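Local coordinates for STU0660 (Streptococcus thermophilus, PDB 3ZTH), which probably binds DNA as a large Csn2 protein of CRISPR-mediated bacterial immunity and carries bound magnesium ions, at residues S74-I80 with E197-L203; I17-I23 with L232-P238. Residue numbers count along the deposited sequence, not the author numbering.

After strands 2-5 and 13-16 the chain forms strand 20-24, which carries I17-I23, and then reaches strand 76-80. Contact 1 closes when strand 199-204 comes to lie beside 76-80, after a largely helical excursion of more than a hundred residues. Helix 212-228 follows, and strand 232-237 then lies beside strand 20-24, closing contact 2. Contact 1 is therefore nested inside the loop closed by contact 2. Strands 199-204 and 232-237 are themselves neighbours, with Ile201 N 2.8 Å from Thr233 O, so the order 76-80, 199-204, 232-237, 20-24 makes up most of the parallel part of a mixed sheet in the P-loop NTPase-like core.

Contact 1: residues S74-I80 with E197-L203; sequences SYHYIDI and EKYLIVL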
loop_
_atom_site.group_PDB
_atom_site.type_symbol
_atom_site.label_atom_id
_atom_site.label_comp_id
_atom_site.label_asym_id
_atom_site.label_seq_id
_atom_site.Cartn_x
_atom_site.Cartn_y
_atom_site.Cartn_z
ATOM N N SER A 74 18.918 25.729 5.533
ATOM C CA SER A 74 19.683 26.852 5.014
ATOM C C SER A 74 19.935 26.882 3.499
ATOM O O SER A 74 20.098 27.958 2.926
ATOM C CB SER A 74 21.020 26.936 5.757
ATOM O OG SER A 74 21.736 28.095 5.377
ATOM N N TYR A 75 19.964 25.723 2.845
ATOM C CA TYR A 75 20.221 25.685 1.403
ATOM C C TYR A 75 19.262 24.802 0.631
ATOM O O TYR A 75 18.645 23.904 1.193
ATOM C CB TYR A 75 21.617 25.115 1.098
ATOM C CG TYR A 75 22.801 25.817 1.709
ATOM C CD1 TYR A 75 23.374 26.931 1.095
ATOM C CD2 TYR A 75 23.383 25.339 2.878
ATOM C CE1 TYR A 75 24.499 27.542 1.630
ATOM C CE2 TYR A 75 24.510 25.946 3.420
ATOM C CZ TYR A 75 25.062 27.047 2.792
ATOM O OH TYR A 75 26.173 27.653 3.342
ATOM N N HIS A 76 19.156 25.069 -0.669
ATOM C CA HIS A 76 18.381 24.231 -1.570
ATOM C C HIS A 76 19.513 23.318 -2.031
ATOM O O HIS A 76 20.271 23.657 -2.940
ATOM C CB HIS A 76 17.835 25.027 -2.755
ATOM C CG HIS A 76 16.549 25.733 -2.461
ATOM N ND1 HIS A 76 16.500 27.014 -1.952
ATOM C CD2 HIS A 76 15.264 25.315 -2.556
ATOM C CE1 HIS A 76 15.240 27.354 -1.746
ATOM N NE2 HIS A 76 14.471 26.341 -2.105
ATOM N N TYR A 77 19.635 22.179 -1.363
ATOM C CA TYR A 77 20.695 21.210 -1.614
ATOM C C TYR A 77 20.496 20.242 -2.780
ATOM O O TYR A 77 19.458 19.595 -2.891
ATOM C CB TYR A 77 20.908 20.398 -0.339
ATOM C CG TYR A 77 22.076 19.450 -0.376
ATOM C CD1 TYR A 77 23.373 19.911 -0.171
ATOM C CD2 TYR A 77 21.886 18.087 -0.610
ATOM C CE1 TYR A 77 24.457 19.041 -0.192
ATOM C CE2 TYR A 77 22.963 17.206 -0.638
ATOM C CZ TYR A 77 24.248 17.691 -0.428
ATOM O OH TYR A 77 25.325 16.832 -0.457
ATOM N N ILE A 78 21.495 20.138 -3.646
ATOM C CA ILE A 78 21.415 19.196 -4.753
ATOM C C ILE A 78 22.667 18.340 -4.779
ATOM O O ILE A 78 23.770 18.845 -5.000
ATOM C CB ILE A 78 21.315 19.867 -6.115
ATOM C CG1 ILE A 78 19.990 20.608 -6.246
ATOM C CG2 ILE A 78 21.459 18.805 -7.199
ATOM C CD1 ILE A 78 19.758 21.213 -7.637
ATOM N N ASP A 79 22.494 17.043 -4.568
ATOM C CA ASP A 79 23.623 16.131 -4.564
ATOM C C ASP A 79 23.788 15.410 -5.887
ATOM O O ASP A 79 22.876 14.746 -6.357
ATOM C CB ASP A 79 23.470 15.092 -3.457
ATOM C CG ASP A 79 24.771 14.369 -3.168
ATOM O OD1 ASP A 79 25.049 13.360 -3.847
ATOM O OD2 ASP A 79 25.524 14.824 -2.278
ATOM N N ILE A 80 24.960 15.553 -6.489
ATOM C CA ILE A 80 25.252 14.882 -7.740
ATOM C C ILE A 80 26.489 14.006 -7.570
ATOM O O ILE A 80 27.620 14.473 -7.670
ATOM C CB ILE A 80 25.458 15.893 -8.878
ATOM C CG1 ILE A 80 24.115 16.544 -9.220
ATOM C CG2 ILE A 80 26.014 15.201 -10.106
ATOM C CD1 ILE A 80 24.188 17.528 -10.369
ATOM N N GLU A 197 17.165 32.635 -3.425
ATOM C CA GLU A 197 17.426 31.623 -2.403
ATOM C C GLU A 197 18.757 30.908 -2.610
ATOM O O GLU A 197 19.198 30.705 -3.742
ATOM C CB GLU A 197 16.276 30.614 -2.350
ATOM C CG GLU A 197 14.959 31.245 -1.899
ATOM C CD GLU A 197 13.827 30.245 -1.780
ATOM O OE1 GLU A 197 13.540 29.547 -2.780
ATOM O OE2 GLU A 197 13.224 30.165 -0.687
ATOM N N LYS A 198 19.398 30.536 -1.507
ATOM C CA LYS A 198 20.691 29.875 -1.569
ATOM C C LYS A 198 20.648 28.443 -2.102
ATOM O O LYS A 198 19.801 27.638 -1.717
ATOM C CB LYS A 198 21.365 29.909 -0.189
ATOM C CG LYS A 198 21.453 31.314 0.417
ATOM C CD LYS A 198 22.630 31.480 1.394
ATOM C CE LYS A 198 22.660 30.416 2.497
ATOM N NZ LYS A 198 21.470 30.455 3.404
ATOM N N TYR A 199 21.574 28.145 -3.008
ATOM C CA TYR A 199 21.687 26.824 -3.607
ATOM C C TYR A 199 23.062 26.237 -3.342
ATOM O O TYR A 199 24.086 26.864 -3.621
ATOM C CB TYR A 199 21.454 26.888 -5.113
ATOM C CG TYR A 199 20.008 26.715 -5.503
ATOM C CD1 TYR A 199 19.056 27.681 -5.179
ATOM C CD2 TYR A 199 19.582 25.565 -6.167
ATOM C CE1 TYR A 199 17.715 27.501 -5.506
ATOM C CE2 TYR A 199 18.247 25.376 -6.500
ATOM C CZ TYR A 199 17.319 26.344 -6.165
ATOM O OH TYR A 199 15.994 26.145 -6.470
ATOM N N LEU A 200 23.079 25.034 -2.791
ATOM C CA LEU A 200 24.329 24.363 -2.503
ATOM C C LEU A 200 24.358 23.105 -3.343
ATOM O O LEU A 200 23.515 22.232 -3.186
ATOM C CB LEU A 200 24.409 24.012 -1.027
ATOM C CG LEU A 200 25.588 23.143 -0.603
ATOM C CD1 LEU A 200 26.911 23.751 -1.082
ATOM C CD2 LEU A 200 25.558 23.009 0.917
ATOM N N ILE A 201 25.327 23.023 -4.243
ATOM C CA ILE A 201 25.446 21.875 -5.121
ATOM C C ILE A 201 26.757 21.131 -4.903
ATOM O O ILE A 201 27.837 21.709 -5.020
ATOM C CB ILE A 201 25.333 22.326 -6.587
ATOM C CG1 ILE A 201 24.009 23.074 -6.775
ATOM C CG2 ILE A 201 25.425 21.125 -7.521
ATOM C CD1 ILE A 201 23.740 23.499 -8.193
ATOM N N VAL A 202 26.642 19.845 -4.584
ATOM C CA VAL A 202 27.793 18.977 -4.335
ATOM C C VAL A 202 28.046 18.054 -5.516
ATOM O O VAL A 202 27.122 17.402 -5.997
ATOM C CB VAL A 202 27.560 18.098 -3.086
ATOM C CG1 VAL A 202 28.623 17.030 -2.993
ATOM C CG2 VAL A 202 27.580 18.949 -1.841
ATOM N N LEU A 203 29.298 17.982 -5.963
ATOM C CA LEU A 203 29.658 17.125 -7.093
ATOM C C LEU A 203 30.855 16.205 -6.858
ATOM O O LEU A 203 31.977 16.668 -6.686
ATOM C CB LEU A 203 29.950 17.985 -8.320
ATOM C CG LEU A 203 28.747 18.557 -9.070
ATOM C CD1 LEU A 203 29.095 19.917 -9.659
ATOM C CD2 LEU A 203 28.340 17.588 -10.165
#
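Parallel strands 76-80 and 199-204 pair at one margin of the P-loop NTPase-like sheet; the axes of segments 76-80 and 199-203 lie 4.7 Å apart at 13°. Lys198, long and flexible, donates from NZ to Ser74 O (2.9 Å) and Ser74 OG (3.1 Å), NZ lying 4.8 Å from the Tyr75 ring centroid (cation-pi); Lys198 O accepts His76 N at 2.8 Å. The flat Tyr199 ring has His76 CB 3.5 Å from its centroid and packs on Leu191 and Leu192 of helix 177-192. Leu200 N donates to His76 O (3.1 Å) and Leu200 O accepts Ile78 N (2.9 Å); on the other face Leu200 CD2 lies 4.0 Å from the Tyr75 ring centroid. Beta-branched Ile201, suited to an extended backbone, packs CG1 against Ile78 CB at 4.2 Å. Val202 N donates to Ile78 O (3.1 Å), Val202 O accepts Ile80 N (2.9 Å), and Val202 CG2 lies 3.5 Å from Tyr77 CE1, while Tyr77 OH donates to Asp79 OD2 at 2.7 Å. At Leu203, CD2 touches Ile80 CG2 at 3.3 Å.

Contact 2: residues I17-I23 with L232-P238; sequences IGAITQI and LTFILFP
Ile23, Ile235 and Phe237 form the apolar centre of this parallel strand pair in the P-loop NTPase-like core. Ile23 (chi1 m, chi2 t) places CD1 3.9 Å from Ile235 CG2 and 3.7 Å from Phe237 CZ; hydrocarbon suits this buried site. Ile20 and Leu236 pack on the opposite face against helix 212-228, Ile20 CG2 4.3 Å from Leu236 CD1. After a break at Ala19 (phi/psi -37/-55) the first strand is extended from Ile20; the axes of 20-23 and 232-237 approach to 4.6 Å and cross at -20°. Pairs are Ile20-Phe234, Thr21-Ile235 and Gln22-Leu236 (CA-CA 4.8, 4.6 and 4.7 Å). The ladder runs Phe234 N to Ala19 O, Thr21 N to Phe234 O and Leu236 N to Thr21 O, each 2.7 Å, then Ile23 N to Leu236 O, 2.8 Å. Thr21 OG1 (chi1 m) accepts Gly18 N at 2.8 Å. Gln22 NE2 donates to Lys245 O. The Pro238 side chain lies about 7 Å from that of Asp240, a magnesium ligand; a water donates to Ile23 O (2.7 Å) and Pro238 O (2.8 Å).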
loop_
_atom_site.group_PDB
_atom_site.type_symbol
_atom_site.label_atom_id
_atom_site.label_comp_id
_atom_site.label_asym_id
_atom_site.label_seq_id
_atom_site.Cartn_x
_atom_site.Cartn_y
_atom_site.Cartn_z
ATOM N N ILE A 17 34.433 27.102 3.414
ATOM C CA ILE A 17 33.493 27.135 2.287
ATOM C C ILE A 17 33.452 28.447 1.490
ATOM O O ILE A 17 33.393 29.536 2.064
ATOM C CB ILE A 17 32.049 26.847 2.779
ATOM C CG1 ILE A 17 32.022 25.589 3.657
ATOM C CG2 ILE A 17 31.112 26.714 1.590
ATOM C CD1 ILE A 17 32.506 24.324 2.972
ATOM N N GLY A 18 33.456 28.326 0.163
ATOM C CA GLY A 18 33.409 29.491 -0.710
ATOM C C GLY A 18 32.592 29.189 -1.957
ATOM O O GLY A 18 32.190 28.042 -2.159
ATOM N N ALA A 19 32.336 30.201 -2.787
ATOM C CA ALA A 19 31.555 30.015 -4.005
ATOM C C ALA A 19 31.904 28.655 -4.607
ATOM O O ALA A 19 31.027 27.818 -4.850
ATOM C CB ALA A 19 31.862 31.122 -4.990
ATOM N N ILE A 20 33.191 28.436 -4.842
ATOM C CA ILE A 20 33.644 27.164 -5.372
ATOM C C ILE A 20 34.598 26.534 -4.363
ATOM O O ILE A 20 35.740 26.966 -4.201
ATOM C CB ILE A 20 34.329 27.333 -6.751
ATOM C CG1 ILE A 20 33.294 27.804 -7.778
ATOM C CG2 ILE A 20 34.908 26.004 -7.223
ATOM C CD1 ILE A 20 33.830 27.917 -9.182
ATOM N N THR A 21 34.098 25.522 -3.668
ATOM C CA THR A 21 34.863 24.802 -2.656
ATOM C C THR A 21 35.350 23.450 -3.191
ATOM O O THR A 21 34.595 22.724 -3.846
ATOM C CB THR A 21 33.987 24.542 -1.410
ATOM O OG1 THR A 21 33.486 25.787 -0.916
ATOM C CG2 THR A 21 34.793 23.842 -0.310
ATOM N N GLN A 22 36.604 23.113 -2.901
ATOM C CA GLN A 22 37.181 21.841 -3.342
ATOM C C GLN A 22 37.772 21.057 -2.171
ATOM O O GLN A 22 38.615 21.558 -1.426
ATOM C CB GLN A 22 38.258 22.079 -4.402
ATOM C CG GLN A 22 37.745 22.778 -5.662
ATOM C CD GLN A 22 38.852 23.080 -6.657
ATOM O OE1 GLN A 22 39.234 22.232 -7.471
ATOM N NE2 GLN A 22 39.386 24.293 -6.585
ATOM N N ILE A 23 37.311 19.826 -2.007
ATOM C CA ILE A 23 37.778 18.968 -0.934
ATOM C C ILE A 23 38.656 17.901 -1.557
ATOM O O ILE A 23 38.206 17.120 -2.392
ATOM C CB ILE A 23 36.586 18.334 -0.179
ATOM C CG1 ILE A 23 35.835 19.427 0.582
ATOM C CG2 ILE A 23 37.076 17.268 0.804
ATOM C CD1 ILE A 23 34.570 18.960 1.231
ATOM N N LEU A 232 24.859 31.171 -5.144
ATOM C CA LEU A 232 25.240 29.815 -5.531
ATOM C C LEU A 232 26.552 29.334 -4.929
ATOM O O LEU A 232 27.546 30.054 -4.933
ATOM C CB LEU A 232 25.325 29.720 -7.053
ATOM C CG LEU A 232 25.704 28.369 -7.659
ATOM C CD1 LEU A 232 24.739 27.298 -7.164
ATOM C CD2 LEU A 232 25.669 28.473 -9.183
ATOM N N THR A 233 26.548 28.106 -4.423
ATOM C CA THR A 233 27.745 27.515 -3.835
ATOM C C THR A 233 27.976 26.089 -4.333
ATOM O O THR A 233 27.062 25.258 -4.356
ATOM C CB THR A 233 27.674 27.481 -2.294
ATOM O OG1 THR A 233 27.659 28.820 -1.787
ATOM C CG2 THR A 233 28.880 26.756 -1.723
ATOM N N PHE A 234 29.215 25.827 -4.730
ATOM C CA PHE A 234 29.622 24.517 -5.222
ATOM C C PHE A 234 30.652 23.865 -4.283
ATOM O O PHE A 234 31.568 24.528 -3.792
ATOM C CB PHE A 234 30.253 24.665 -6.612
ATOM C CG PHE A 234 29.263 24.699 -7.742
ATOM C CD1 PHE A 234 28.708 23.526 -8.232
ATOM C CD2 PHE A 234 28.924 25.905 -8.355
ATOM C CE1 PHE A 234 27.830 23.553 -9.327
ATOM C CE2 PHE A 234 28.051 25.942 -9.443
ATOM C CZ PHE A 234 27.507 24.769 -9.927
ATOM N N ILE A 235 30.482 22.572 -4.019
ATOM C CA ILE A 235 31.435 21.813 -3.207
ATOM C C ILE A 235 31.818 20.608 -4.062
ATOM O O ILE A 235 30.983 19.739 -4.318
ATOM C CB ILE A 235 30.835 21.281 -1.901
ATOM C CG1 ILE A 235 30.558 22.425 -0.931
ATOM C CG2 ILE A 235 31.831 20.334 -1.231
ATOM C CD1 ILE A 235 29.982 21.954 0.416
ATOM N N LEU A 236 33.073 20.575 -4.507
ATOM C CA LEU A 236 33.590 19.500 -5.351
ATOM C C LEU A 236 34.578 18.600 -4.595
ATOM O O LEU A 236 35.212 19.033 -3.637
ATOM C CB LEU A 236 34.299 20.102 -6.571
ATOM C CG LEU A 236 33.613 21.277 -7.297
ATOM C CD1 LEU A 236 34.552 21.847 -8.355
ATOM C CD2 LEU A 236 32.313 20.829 -7.938
ATOM N N PHE A 237 34.691 17.348 -5.032
ATOM C CA PHE A 237 35.622 16.376 -4.451
ATOM C C PHE A 237 36.492 15.893 -5.609
ATOM O O PHE A 237 36.261 14.814 -6.169
ATOM C CB PHE A 237 34.867 15.188 -3.852
ATOM C CG PHE A 237 34.090 15.523 -2.615
ATOM C CD1 PHE A 237 32.839 16.129 -2.707
ATOM C CD2 PHE A 237 34.607 15.234 -1.359
ATOM C CE1 PHE A 237 32.111 16.441 -1.569
ATOM C CE2 PHE A 237 33.888 15.538 -0.210
ATOM C CZ PHE A 237 32.633 16.146 -0.315
ATOM N N PRO A 238 37.494 16.697 -5.998
ATOM C CA PRO A 238 38.398 16.355 -7.104
ATOM C C PRO A 238 39.280 15.148 -6.846
ATOM O O PRO A 238 39.592 14.826 -5.700
ATOM C CB PRO A 238 39.234 17.619 -7.284
ATOM C CG PRO A 238 38.365 18.704 -6.738
ATOM C CD PRO A 238 37.754 18.063 -5.516
HETATM O O HOH W 1 38.543 14.557 -3.140
#